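Local coordinates for uncharacterized protein (Legionella longbeachae NSW150, PDB 4JZA) that probably acts as a phosphoinositide phosphatase, removing the 3-phosphate from phosphatidylinositol 3-phosphate, at residues A[4-9]-A[143-148]; A[352-357]-A[370-375]; A[335-340]-A[610-615]; A[618-623]-A[650-655]. One frame throughout, in Å; residues are numbered along the deposited sequence.

Interaction 1: residues A[4-9]-A[143-148]; sequences GIIVRV and YDLVTL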
loop_
_atom_site.group_PDB
_atom_site.type_symbol
_atom_site.label_atom_id
_atom_site.label_comp_id
_atom_site.label_asym_id
_atom_site.label_seq_id
_atom_site.Cartn_x
_atom_site.Cartn_y
_atom_site.Cartn_z
ATOM N N GLY A 4 -2.849 -19.924 -11.117
ATOM C CA GLY A 4 -2.289 -20.212 -12.413
ATOM C C GLY A 4 -0.838 -19.821 -12.521
ATOM O O GLY A 4 -0.208 -19.417 -11.526
ATOM N N ILE A 5 -0.310 -19.975 -13.741
ATOM C CA ILE A 5 1.093 -19.835 -14.006
ATOM C C ILE A 5 1.339 -19.136 -15.339
ATOM O O ILE A 5 0.736 -19.464 -16.360
ATOM C CB ILE A 5 1.795 -21.201 -14.057
ATOM C CG1 ILE A 5 1.400 -22.069 -12.862
ATOM C CG2 ILE A 5 3.322 -21.017 -14.070
ATOM C CD1 ILE A 5 1.597 -23.555 -13.069
ATOM N N ILE A 6 2.242 -18.168 -15.311
ATOM C CA ILE A 6 2.660 -17.498 -16.505
ATOM C C ILE A 6 4.113 -17.820 -16.779
ATOM O O ILE A 6 4.985 -17.710 -15.897
ATOM C CB ILE A 6 2.511 -16.002 -16.325
ATOM C CG1 ILE A 6 1.017 -15.668 -16.112
ATOM C CG2 ILE A 6 3.106 -15.277 -17.499
ATOM C CD1 ILE A 6 0.654 -14.190 -16.166
ATOM N N VAL A 7 4.372 -18.237 -18.002
ATOM C CA VAL A 7 5.716 -18.504 -18.441
ATOM C C VAL A 7 6.021 -17.460 -19.489
ATOM O O VAL A 7 5.298 -17.328 -20.469
ATOM C CB VAL A 7 5.829 -19.890 -19.054
ATOM C CG1 VAL A 7 7.211 -20.094 -19.640
ATOM C CG2 VAL A 7 5.509 -20.958 -18.001
ATOM N N ARG A 8 7.064 -16.681 -19.224
ATOM C CA ARG A 8 7.476 -15.605 -20.072
ATOM C C ARG A 8 8.573 -16.164 -20.898
ATOM O O ARG A 8 9.529 -16.760 -20.383
ATOM C CB ARG A 8 7.990 -14.434 -19.251
ATOM C CG ARG A 8 6.902 -13.832 -18.368
ATOM C CD ARG A 8 7.434 -12.754 -17.476
ATOM N NE ARG A 8 7.981 -11.680 -18.270
ATOM C CZ ARG A 8 9.276 -11.357 -18.302
ATOM N NH1 ARG A 8 10.212 -12.005 -17.589
ATOM N NH2 ARG A 8 9.669 -10.360 -19.056
ATOM N N VAL A 9 8.471 -15.858 -22.177
ATOM C CA VAL A 9 9.210 -16.517 -23.208
ATOM C C VAL A 9 9.702 -15.458 -24.189
ATOM O O VAL A 9 8.945 -14.643 -24.599
ATOM C CB VAL A 9 8.223 -17.507 -23.805
ATOM C CG1 VAL A 9 8.252 -17.517 -25.308
ATOM C CG2 VAL A 9 8.455 -18.883 -23.213
ATOM N N TYR A 143 -0.636 -15.047 -9.778
ATOM C CA TYR A 143 -0.063 -16.005 -10.717
ATOM C C TYR A 143 1.379 -16.281 -10.367
ATOM O O TYR A 143 2.110 -15.353 -10.121
ATOM C CB TYR A 143 -0.021 -15.422 -12.123
ATOM C CG TYR A 143 -1.306 -15.475 -12.877
ATOM C CD1 TYR A 143 -1.611 -16.583 -13.668
ATOM C CD2 TYR A 143 -2.194 -14.405 -12.851
ATOM C CE1 TYR A 143 -2.782 -16.645 -14.377
ATOM C CE2 TYR A 143 -3.370 -14.452 -13.566
ATOM C CZ TYR A 143 -3.652 -15.579 -14.311
ATOM O OH TYR A 143 -4.809 -15.640 -15.004
ATOM N N ASP A 144 1.795 -17.557 -10.403
ATOM C CA ASP A 144 3.224 -17.900 -10.384
ATOM C C ASP A 144 3.843 -17.480 -11.702
ATOM O O ASP A 144 3.210 -17.417 -12.774
ATOM C CB ASP A 144 3.509 -19.404 -10.246
ATOM C CG ASP A 144 2.875 -20.048 -9.021
ATOM O OD1 ASP A 144 2.503 -19.371 -8.059
ATOM O OD2 ASP A 144 2.766 -21.286 -9.026
ATOM N N LEU A 145 5.138 -17.255 -11.605
ATOM C CA LEU A 145 5.888 -16.619 -12.663
ATOM C C LEU A 145 7.100 -17.412 -12.984
ATOM O O LEU A 145 7.872 -17.735 -12.081
ATOM C CB LEU A 145 6.329 -15.262 -12.175
ATOM C CG LEU A 145 6.570 -14.277 -13.292
ATOM C CD1 LEU A 145 5.261 -13.880 -13.946
ATOM C CD2 LEU A 145 7.189 -13.063 -12.639
ATOM N N VAL A 146 7.238 -17.758 -14.256
ATOM C CA VAL A 146 8.400 -18.495 -14.747
ATOM C C VAL A 146 8.932 -17.691 -15.898
ATOM O O VAL A 146 8.163 -17.242 -16.719
ATOM C CB VAL A 146 8.006 -19.883 -15.281
ATOM C CG1 VAL A 146 9.219 -20.592 -15.841
ATOM C CG2 VAL A 146 7.348 -20.729 -14.210
ATOM N N THR A 147 10.230 -17.483 -15.946
ATOM C CA THR A 147 10.832 -16.776 -17.068
ATOM C C THR A 147 11.886 -17.677 -17.749
ATOM O O THR A 147 12.882 -18.093 -17.168
ATOM C CB THR A 147 11.448 -15.417 -16.651
ATOM O OG1 THR A 147 10.431 -14.536 -16.074
ATOM C CG2 THR A 147 12.088 -14.747 -17.876
ATOM N N LEU A 148 11.663 -17.916 -19.032
ATOM C CA LEU A 148 12.529 -18.776 -19.814
ATOM C C LEU A 148 13.500 -17.979 -20.660
ATOM O O LEU A 148 13.113 -17.116 -21.429
ATOM C CB LEU A 148 11.693 -19.677 -20.713
ATOM C CG LEU A 148 12.430 -20.664 -21.609
ATOM C CD1 LEU A 148 11.529 -21.846 -21.901
ATOM C CD2 LEU A 148 12.858 -19.999 -22.902
#
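Strands 5-9 and 144-148 run side by side in the same direction, their axes 19° apart, as a parallel pair of the mixed sheet. Ile6 and Arg8 each use both N and O toward the partner strand, and Asp144 N to Gly4 O brings the count of backbone bonds to five. Arg8 leaves the sheet on the face it shares with Ile6, Leu145 and Thr147. Its CB lies 3.8 Å from Val146 O, its CG stays near the same oxygen, and CD comes alongside Thr147 OG1. A bend at chi3 (61°) turns the guanidinium so that NH1 donates to Thr147 OG1 at 3.0 Å, with the hydroxyl in the guanidinium plane. NH2 reaches Ser602 O, Tyr35 adds a cation-pi contact, and Thr147 OG1 is also bonded to His604 ND1. On the same face, Ile6 CD1 lies over the Tyr143 ring, 4.3 Å from its centroid, a CH-pi contact. The face of Ile5, Val7 and Val146 is mostly aliphatic, with Val7 CG2 3.8 Å from Val146 CB; Asp144 is the exception, its OD1 bonded to Ser166 N. Backbone bonding thus sets the register, while a buried, several-fold bonded guanidinium ties both strands to the segment around Ser602 and His604.

Interaction 2: residues A[352-357]-A[370-375]; sequences AAHSLL and AKRYRS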
loop_
_atom_site.group_PDB
_atom_site.type_symbol
_atom_site.label_atom_id
_atom_site.label_comp_id
_atom_site.label_asym_id
_atom_site.label_seq_id
_atom_site.Cartn_x
_atom_site.Cartn_y
_atom_site.Cartn_z
ATOM N N ALA A 352 6.936 -16.108 -1.415
ATOM C CA ALA A 352 7.133 -16.924 -2.613
ATOM C C ALA A 352 8.362 -17.733 -2.446
ATOM O O ALA A 352 9.192 -17.435 -1.553
ATOM C CB ALA A 352 7.261 -16.054 -3.847
ATOM N N ALA A 353 8.492 -18.740 -3.316
ATOM C CA ALA A 353 9.699 -19.526 -3.370
ATOM C C ALA A 353 10.342 -19.393 -4.726
ATOM O O ALA A 353 9.703 -19.668 -5.736
ATOM C CB ALA A 353 9.388 -20.977 -3.095
ATOM N N HIS A 354 11.623 -19.019 -4.721
ATOM C CA HIS A 354 12.399 -18.756 -5.928
ATOM C C HIS A 354 13.291 -19.930 -6.161
ATOM O O HIS A 354 13.976 -20.372 -5.235
ATOM C CB HIS A 354 13.285 -17.470 -5.815
ATOM C CG HIS A 354 14.029 -17.167 -7.075
ATOM N ND1 HIS A 354 15.358 -17.482 -7.240
ATOM C CD2 HIS A 354 13.609 -16.670 -8.263
ATOM C CE1 HIS A 354 15.729 -17.186 -8.472
ATOM N NE2 HIS A 354 14.689 -16.679 -9.113
ATOM N N SER A 355 13.307 -20.414 -7.396
ATOM C CA SER A 355 14.201 -21.499 -7.770
ATOM C C SER A 355 14.704 -21.251 -9.183
ATOM O O SER A 355 14.199 -20.394 -9.895
ATOM C CB SER A 355 13.515 -22.888 -7.618
ATOM O OG SER A 355 12.422 -23.000 -8.488
ATOM N N LEU A 356 15.703 -22.029 -9.561
ATOM C CA LEU A 356 16.395 -21.925 -10.833
ATOM C C LEU A 356 16.426 -23.300 -11.534
ATOM O O LEU A 356 16.895 -24.293 -10.952
ATOM C CB LEU A 356 17.810 -21.429 -10.541
ATOM C CG LEU A 356 18.621 -20.916 -11.731
ATOM C CD1 LEU A 356 17.997 -19.724 -12.484
ATOM C CD2 LEU A 356 19.972 -20.553 -11.171
ATOM N N LEU A 357 15.880 -23.376 -12.740
ATOM C CA LEU A 357 15.838 -24.641 -13.469
ATOM C C LEU A 357 16.548 -24.596 -14.833
ATOM O O LEU A 357 16.409 -23.648 -15.603
ATOM C CB LEU A 357 14.415 -25.071 -13.739
ATOM C CG LEU A 357 13.464 -25.119 -12.561
ATOM C CD1 LEU A 357 12.140 -25.655 -13.069
ATOM C CD2 LEU A 357 13.957 -25.950 -11.383
ATOM N N ALA A 370 17.809 -25.640 -5.201
ATOM C CA ALA A 370 16.605 -25.793 -4.351
ATOM C C ALA A 370 15.766 -24.469 -4.312
ATOM O O ALA A 370 16.184 -23.395 -4.806
ATOM C CB ALA A 370 17.002 -26.177 -2.921
ATOM N N LYS A 371 14.580 -24.606 -3.727
ATOM C CA LYS A 371 13.699 -23.508 -3.394
ATOM C C LYS A 371 14.343 -22.568 -2.396
ATOM O O LYS A 371 14.917 -23.024 -1.413
ATOM C CB LYS A 371 12.342 -24.025 -2.929
ATOM C CG LYS A 371 11.556 -24.484 -4.140
ATOM C CD LYS A 371 10.255 -25.184 -3.842
ATOM C CE LYS A 371 9.757 -25.818 -5.142
ATOM N NZ LYS A 371 8.264 -25.890 -5.198
ATOM N N ARG A 372 14.347 -21.266 -2.733
ATOM C CA ARG A 372 14.831 -20.215 -1.858
ATOM C C ARG A 372 13.621 -19.316 -1.626
ATOM O O ARG A 372 12.977 -18.851 -2.568
ATOM C CB ARG A 372 16.002 -19.455 -2.483
ATOM C CG ARG A 372 17.268 -20.309 -2.599
ATOM C CD ARG A 372 17.800 -20.376 -4.021
ATOM N NE ARG A 372 18.312 -19.092 -4.433
ATOM C CZ ARG A 372 18.440 -18.692 -5.692
ATOM N NH1 ARG A 372 18.114 -19.473 -6.707
ATOM N NH2 ARG A 372 18.924 -17.483 -5.934
ATOM N N TYR A 373 13.306 -19.083 -0.362
ATOM C CA TYR A 373 12.072 -18.419 0.021
ATOM C C TYR A 373 12.228 -16.930 0.295
ATOM O O TYR A 373 13.198 -16.495 0.883
ATOM C CB TYR A 373 11.434 -19.144 1.207
ATOM C CG TYR A 373 11.139 -20.597 0.921
ATOM C CD1 TYR A 373 12.132 -21.552 1.007
ATOM C CD2 TYR A 373 9.875 -21.009 0.552
ATOM C CE1 TYR A 373 11.873 -22.875 0.739
ATOM C CE2 TYR A 373 9.611 -22.334 0.284
ATOM C CZ TYR A 373 10.618 -23.259 0.377
ATOM O OH TYR A 373 10.370 -24.579 0.114
ATOM N N ARG A 374 11.262 -16.157 -0.177
ATOM C CA ARG A 374 11.306 -14.708 -0.099
ATOM C C ARG A 374 10.002 -14.155 0.443
ATOM O O ARG A 374 8.950 -14.726 0.236
ATOM C CB ARG A 374 11.541 -14.136 -1.491
ATOM C CG ARG A 374 10.657 -14.764 -2.549
ATOM C CD ARG A 374 11.014 -14.296 -3.936
ATOM N NE ARG A 374 11.291 -12.872 -3.966
ATOM C CZ ARG A 374 11.458 -12.176 -5.078
ATOM N NH1 ARG A 374 11.369 -12.770 -6.247
ATOM N NH2 ARG A 374 11.714 -10.889 -5.019
ATOM N N SER A 375 10.083 -13.041 1.150
ATOM C CA SER A 375 8.913 -12.353 1.664
ATOM C C SER A 375 9.263 -10.912 1.993
ATOM O O SER A 375 10.416 -10.532 1.962
ATOM C CB SER A 375 8.343 -13.066 2.889
ATOM O OG SER A 375 8.927 -12.590 4.084
#
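The imidazole of His354 stands edge-on over one face of the Arg372 guanidinium, the two planes 84° apart. Leu356 CB lies at the guanidinium's edge, 4.3 Å from Arg372 NH1. Tyr373 presents its ring obliquely to Ala353, whose CB is 3.6 Å from CE2; outside the pair, Tyr405 meets the same ring nearly parallel and His545 at a steeper tilt. These groups fall on two faces: Ala352, His354, Arg372 and Arg374 on one, Ala353 and Tyr373 on the other. The alternation of faces is that of any extended strand; the antiparallel register sets the partners, with Ala352-Arg374 and His354-Arg372 as hydrogen-bonded pairs and Ala353-Tyr373 between them as a non-hydrogen-bonded pair. Arg374 N to Ala352 O (2.8 Å) is nearly straight, at 172°. Arg372 bends at chi2 and chi3, which folds its head back beside His354. Arg374 starts with CG between the backbone N and the carbonyl carbon (chi1 46°), so that CG passes 3.9 Å from Ala352 CB before the chain turns at chi3. Both heads are held by acids: Arg372 NH1 by Asp565, Arg374 NH1 by Asp164. Arg374 NH2 also bonds Gly553 O, within a CX5R sequence consistent with the phosphate-binding loop of cysteine-dependent phosphatases. This is one arm-to-arm pairing of the hairpin of strands 352-359 and 365-374; strand 159-166 flanks the first and strand 545-549 the second, while helices 556-574 and 604-612 cover the face of His354 and Arg374.

Interaction 3: residues A[335-340]-A[610-615]; sequences VSFLSS and GQNAPG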
loop_
_atom_site.group_PDB
_atom_site.type_symbol
_atom_site.label_atom_id
_atom_site.label_comp_id
_atom_site.label_asym_id
_atom_site.label_seq_id
_atom_site.Cartn_x
_atom_site.Cartn_y
_atom_site.Cartn_z
ATOM N N VAL A 335 -7.418 -14.543 1.321
ATOM C CA VAL A 335 -6.109 -14.110 1.763
ATOM C C VAL A 335 -4.993 -14.974 1.172
ATOM O O VAL A 335 -4.037 -15.341 1.878
ATOM C CB VAL A 335 -6.021 -14.063 3.296
ATOM C CG1 VAL A 335 -6.877 -12.918 3.858
ATOM C CG2 VAL A 335 -6.440 -15.373 3.881
ATOM N N SER A 336 -5.102 -15.270 -0.133
ATOM C CA SER A 336 -4.177 -16.188 -0.749
ATOM C C SER A 336 -2.817 -15.593 -1.030
ATOM O O SER A 336 -1.874 -16.326 -1.302
ATOM C CB SER A 336 -4.757 -16.779 -2.021
ATOM O OG SER A 336 -4.738 -15.855 -3.073
ATOM N N PHE A 337 -2.723 -14.271 -0.944
ATOM C CA PHE A 337 -1.562 -13.488 -1.392
ATOM C C PHE A 337 -1.736 -12.079 -0.890
ATOM O O PHE A 337 -2.814 -11.552 -0.963
ATOM C CB PHE A 337 -1.562 -13.425 -2.910
ATOM C CG PHE A 337 -0.844 -12.231 -3.482
ATOM C CD1 PHE A 337 0.474 -11.979 -3.158
ATOM C CD2 PHE A 337 -1.484 -11.364 -4.380
ATOM C CE1 PHE A 337 1.171 -10.921 -3.712
ATOM C CE2 PHE A 337 -0.792 -10.298 -4.941
ATOM C CZ PHE A 337 0.534 -10.081 -4.607
ATOM N N LEU A 338 -0.680 -11.473 -0.404
ATOM C CA LEU A 338 -0.710 -10.087 0.057
ATOM C C LEU A 338 0.378 -9.294 -0.685
ATOM O O LEU A 338 1.519 -9.667 -0.683
ATOM C CB LEU A 338 -0.434 -10.025 1.574
ATOM C CG LEU A 338 -1.678 -10.111 2.424
ATOM C CD1 LEU A 338 -2.217 -11.500 2.467
ATOM C CD2 LEU A 338 -1.388 -9.636 3.839
ATOM N N SER A 339 -0.004 -8.184 -1.282
ATOM C CA SER A 339 0.931 -7.226 -1.793
ATOM C C SER A 339 1.964 -6.798 -0.736
ATOM O O SER A 339 1.662 -6.656 0.438
ATOM C CB SER A 339 0.138 -5.995 -2.234
ATOM O OG SER A 339 0.975 -4.828 -2.339
ATOM N N SER A 340 3.174 -6.528 -1.209
ATOM C CA SER A 340 4.266 -6.017 -0.412
ATOM C C SER A 340 3.902 -4.765 0.399
ATOM O O SER A 340 4.515 -4.475 1.440
ATOM C CB SER A 340 5.480 -5.732 -1.329
ATOM O OG SER A 340 5.354 -4.477 -2.005
ATOM N N GLY A 610 6.130 -6.226 -9.956
ATOM C CA GLY A 610 4.906 -5.643 -10.559
ATOM C C GLY A 610 3.623 -6.250 -10.055
ATOM O O GLY A 610 2.599 -5.581 -9.924
ATOM N N GLN A 611 3.660 -7.529 -9.761
ATOM C CA GLN A 611 2.471 -8.172 -9.293
ATOM C C GLN A 611 1.970 -7.608 -7.960
ATOM O O GLN A 611 0.803 -7.753 -7.636
ATOM C CB GLN A 611 2.719 -9.649 -9.150
ATOM C CG GLN A 611 2.930 -10.378 -10.471
ATOM C CD GLN A 611 3.316 -11.835 -10.250
ATOM O OE1 GLN A 611 4.105 -12.180 -9.358
ATOM N NE2 GLN A 611 2.757 -12.685 -11.030
ATOM N N ASN A 612 2.868 -7.012 -7.189
ATOM C CA ASN A 612 2.506 -6.270 -5.989
ATOM C C ASN A 612 1.696 -5.005 -6.246
ATOM O O ASN A 612 0.792 -4.685 -5.495
ATOM C CB ASN A 612 3.740 -5.962 -5.153
ATOM C CG ASN A 612 4.306 -7.189 -4.484
ATOM O OD1 ASN A 612 3.884 -7.566 -3.405
ATOM N ND2 ASN A 612 5.268 -7.811 -5.122
ATOM N N ALA A 613 2.055 -4.266 -7.288
ATOM C CA ALA A 613 1.246 -3.161 -7.780
ATOM C C ALA A 613 1.367 -3.081 -9.289
ATOM O O ALA A 613 2.318 -2.501 -9.790
ATOM C CB ALA A 613 1.690 -1.862 -7.145
ATOM N N PRO A 614 0.326 -3.657 -10.034
ATOM C CA PRO A 614 0.618 -3.735 -11.480
ATOM C C PRO A 614 0.918 -2.414 -12.172
ATOM O O PRO A 614 0.279 -1.410 -11.913
ATOM C CB PRO A 614 -0.651 -4.338 -12.066
ATOM C CG PRO A 614 -1.102 -5.268 -11.028
ATOM C CD PRO A 614 -1.009 -4.406 -9.822
ATOM N N GLY A 615 1.885 -2.454 -13.083
ATOM C CA GLY A 615 2.450 -1.285 -13.724
ATOM C C GLY A 615 3.650 -0.737 -12.985
ATOM O O GLY A 615 4.240 0.258 -13.368
#
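Asn612 O, near the C-terminal end of helix 604-612, is gripped by two donors: Ser339 OG from the 335-340 segment and Arg341 NH2 just beyond it. The hydroxyl gives its proton to the carbonyl at an O-to-O distance of 3.2 Å between Ser339 OG and Asn612 O. It approaches from above the carbonyl plane, 34° out of it, so this is a slanted bond rather than one aimed along a lone pair. Ser339 OG, anti to its own backbone N (chi1 161°), is itself engaged a second time, by Arg341 N. One residue on, the side chain of Asn612 meets the chain again: Ser340 N donates to OD1, again from above the amide plane, and Ser340 CB packs beside the same oxygen. The other end of the amide, ND2, has weak bonds to Asn350 OD1 and Ala609 O that would limit its rotation. Phe337, from the same segment, turns its ring edge toward the helix end, with CZ 3.8 Å from Gln611 O, near the ring plane. Donors and a positive guanidinium gathered on this terminal carbonyl would be expected to offset the negative end of the helix dipole. In the fold, the irregular segment lies between Met138 of helix 122-140, which touches Leu338, and Lys554, which touches Ser340; past the helix, Pro614 packs on helices 122-140 and 41-62.

Interaction 4: residues A[618-623]-A[650-655]; sequences GIKTPE and AATDNE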
loop_
_atom_site.group_PDB
_atom_site.type_symbol
_atom_site.label_atom_id
_atom_site.label_comp_id
_atom_site.label_asym_id
_atom_site.label_seq_id
_atom_site.Cartn_x
_atom_site.Cartn_y
_atom_site.Cartn_z
ATOM N N GLY A 618 9.536 -2.662 -11.956
ATOM C CA GLY A 618 10.920 -2.175 -11.989
ATOM C C GLY A 618 11.596 -2.593 -10.702
ATOM O O GLY A 618 11.000 -3.339 -9.956
ATOM N N ILE A 619 12.811 -2.100 -10.455
ATOM C CA ILE A 619 13.582 -2.363 -9.273
ATOM C C ILE A 619 14.036 -1.039 -8.667
ATOM O O ILE A 619 14.454 -0.129 -9.343
ATOM C CB ILE A 619 14.839 -3.181 -9.633
ATOM C CG1 ILE A 619 14.469 -4.549 -10.236
ATOM C CG2 ILE A 619 15.772 -3.378 -8.424
ATOM C CD1 ILE A 619 13.588 -5.372 -9.338
ATOM N N LYS A 620 14.033 -0.967 -7.366
ATOM C CA LYS A 620 14.443 0.217 -6.670
ATOM C C LYS A 620 15.926 0.451 -6.791
ATOM O O LYS A 620 16.718 -0.460 -6.563
ATOM C CB LYS A 620 14.082 0.064 -5.203
ATOM C CG LYS A 620 13.588 1.329 -4.547
ATOM C CD LYS A 620 12.211 1.754 -5.065
ATOM C CE LYS A 620 11.929 3.203 -4.667
ATOM N NZ LYS A 620 12.875 4.243 -5.185
ATOM N N THR A 621 16.292 1.664 -7.196
ATOM C CA THR A 621 17.638 2.190 -7.022
ATOM C C THR A 621 18.739 1.226 -7.509
ATOM O O THR A 621 19.674 0.949 -6.813
ATOM C CB THR A 621 17.710 2.625 -5.529
ATOM O OG1 THR A 621 17.377 3.998 -5.431
ATOM C CG2 THR A 621 18.951 2.565 -4.996
ATOM N N PRO A 622 18.636 0.701 -8.741
ATOM C CA PRO A 622 19.624 -0.286 -9.166
ATOM C C PRO A 622 21.062 0.215 -9.178
ATOM O O PRO A 622 21.978 -0.542 -8.868
ATOM C CB PRO A 622 19.198 -0.618 -10.605
ATOM C CG PRO A 622 17.781 -0.188 -10.714
ATOM C CD PRO A 622 17.681 0.996 -9.825
ATOM N N GLU A 623 21.252 1.465 -9.589
ATOM C CA GLU A 623 22.589 2.052 -9.700
ATOM C C GLU A 623 23.239 2.225 -8.320
ATOM O O GLU A 623 24.454 2.362 -8.222
ATOM C CB GLU A 623 22.570 3.386 -10.469
ATOM C CG GLU A 623 22.524 3.223 -11.985
ATOM C CD GLU A 623 22.168 4.496 -12.762
ATOM O OE1 GLU A 623 21.508 5.382 -12.204
ATOM O OE2 GLU A 623 22.509 4.606 -13.962
ATOM N N ALA A 650 9.724 3.130 -12.278
ATOM C CA ALA A 650 8.583 2.206 -12.375
ATOM C C ALA A 650 8.347 1.518 -11.012
ATOM O O ALA A 650 7.223 1.296 -10.635
ATOM C CB ALA A 650 8.763 1.207 -13.482
ATOM N N ALA A 651 9.400 1.285 -10.234
ATOM C CA ALA A 651 9.238 0.730 -8.900
ATOM C C ALA A 651 8.535 1.726 -8.005
ATOM O O ALA A 651 7.640 1.372 -7.253
ATOM C CB ALA A 651 10.589 0.410 -8.314
ATOM N N THR A 652 8.957 2.982 -8.065
ATOM C CA THR A 652 8.464 3.978 -7.135
ATOM C C THR A 652 6.943 4.200 -7.255
ATOM O O THR A 652 6.303 4.592 -6.260
ATOM C CB THR A 652 9.226 5.284 -7.332
ATOM O OG1 THR A 652 10.591 5.094 -6.957
ATOM C CG2 THR A 652 8.634 6.354 -6.485
ATOM N N ASP A 653 6.415 3.927 -8.459
ATOM C CA ASP A 653 4.985 4.005 -8.806
ATOM C C ASP A 653 4.076 3.024 -8.061
ATOM O O ASP A 653 2.878 3.008 -8.314
ATOM C CB ASP A 653 4.747 3.697 -10.312
ATOM C CG ASP A 653 5.175 4.847 -11.280
ATOM O OD1 ASP A 653 5.522 5.989 -10.832
ATOM O OD2 ASP A 653 5.160 4.567 -12.522
ATOM N N ASN A 654 4.602 2.180 -7.182
ATOM C CA ASN A 654 3.779 1.204 -6.539
ATOM C C ASN A 654 2.935 1.853 -5.480
ATOM O O ASN A 654 1.804 1.427 -5.256
ATOM C CB ASN A 654 4.607 0.123 -5.913
ATOM C CG ASN A 654 5.439 0.644 -4.786
ATOM O OD1 ASN A 654 6.051 1.687 -4.902
ATOM N ND2 ASN A 654 5.481 -0.059 -3.716
ATOM N N GLU A 655 3.470 2.873 -4.826
ATOM C CA GLU A 655 2.729 3.652 -3.786
ATOM C C GLU A 655 2.014 4.856 -4.531
ATOM O O GLU A 655 2.666 5.611 -5.263
ATOM C CB GLU A 655 3.689 4.122 -2.662
ATOM C CG GLU A 655 3.994 3.162 -1.497
ATOM C CD GLU A 655 2.887 3.176 -0.415
ATOM O OE1 GLU A 655 3.067 2.711 0.706
ATOM O OE2 GLU A 655 1.765 3.648 -0.635
#
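Ala651 CB is the methyl on which the 618-623 segment rests, 3.8 Å from both Ile619 C and Lys620 N. Gly618 crosses close to the helix backbone, with its CA 4.6 Å from Ala651 CA. Lys620 then reaches along helix 643-652: CD lies 3.9 Å from Ala651 CB, CE passes Thr652 OG1, and bends at chi2 (69°) and chi4 (61°) bring the ammonium back onto the helix. There NZ donates to Thr652 OG1 at 3.0 Å, the two side chains crossing obliquely. The threonine hydroxyl sits beside its own backbone N (chi1 -66°), which lets it also bond Asp648 O one turn earlier. The next shell is acidic. Asp648 OD1 forms a salt bridge with Lys620 NZ and accepts from Thr621 N, the N-cap residue of the short helix 622-625, and Asp433 makes a second salt bridge to the same ammonium. Lys620 N is held by Asp555, part of the CX5R sequence that is probably the catalytic loop, so the segment links that loop to helix 643-652. Beyond the helix the chain makes a type I turn from Thr652 to Glu655; Asn654 N, within it, bonds back to Ala651 O at 3.1 Å. With two carboxylates and a hydroxyl around it, the ammonium probably stays charged, and the threonine bond is best read as one member of this polar cluster.

In the fold
Interactions 1 and 2 are strand pairings in one mixed sheet, the first parallel and the second an antiparallel hairpin, their centres 14 Å apart with strand 159-166 between them. Both are held mainly by regular backbone bonds. Interactions 3 and 4, nearer the chain's centre, bury about a third to a half as much surface and depend on a few side-chain bonds at helix ends. Helix 604-612 joins the two kinds: Gln611 NE2 probably bonds Tyr143 O, so interaction 3 meets interaction 1. Ala613 then packs on Asn654, so 3 touches 4. Interaction 2 lies within the chain loop that 3 closes. Interactions 2, 3 and 4 are buried, apart from the exposed Ala370-Lys371 end; interaction 1 is partly exposed where its strands begin.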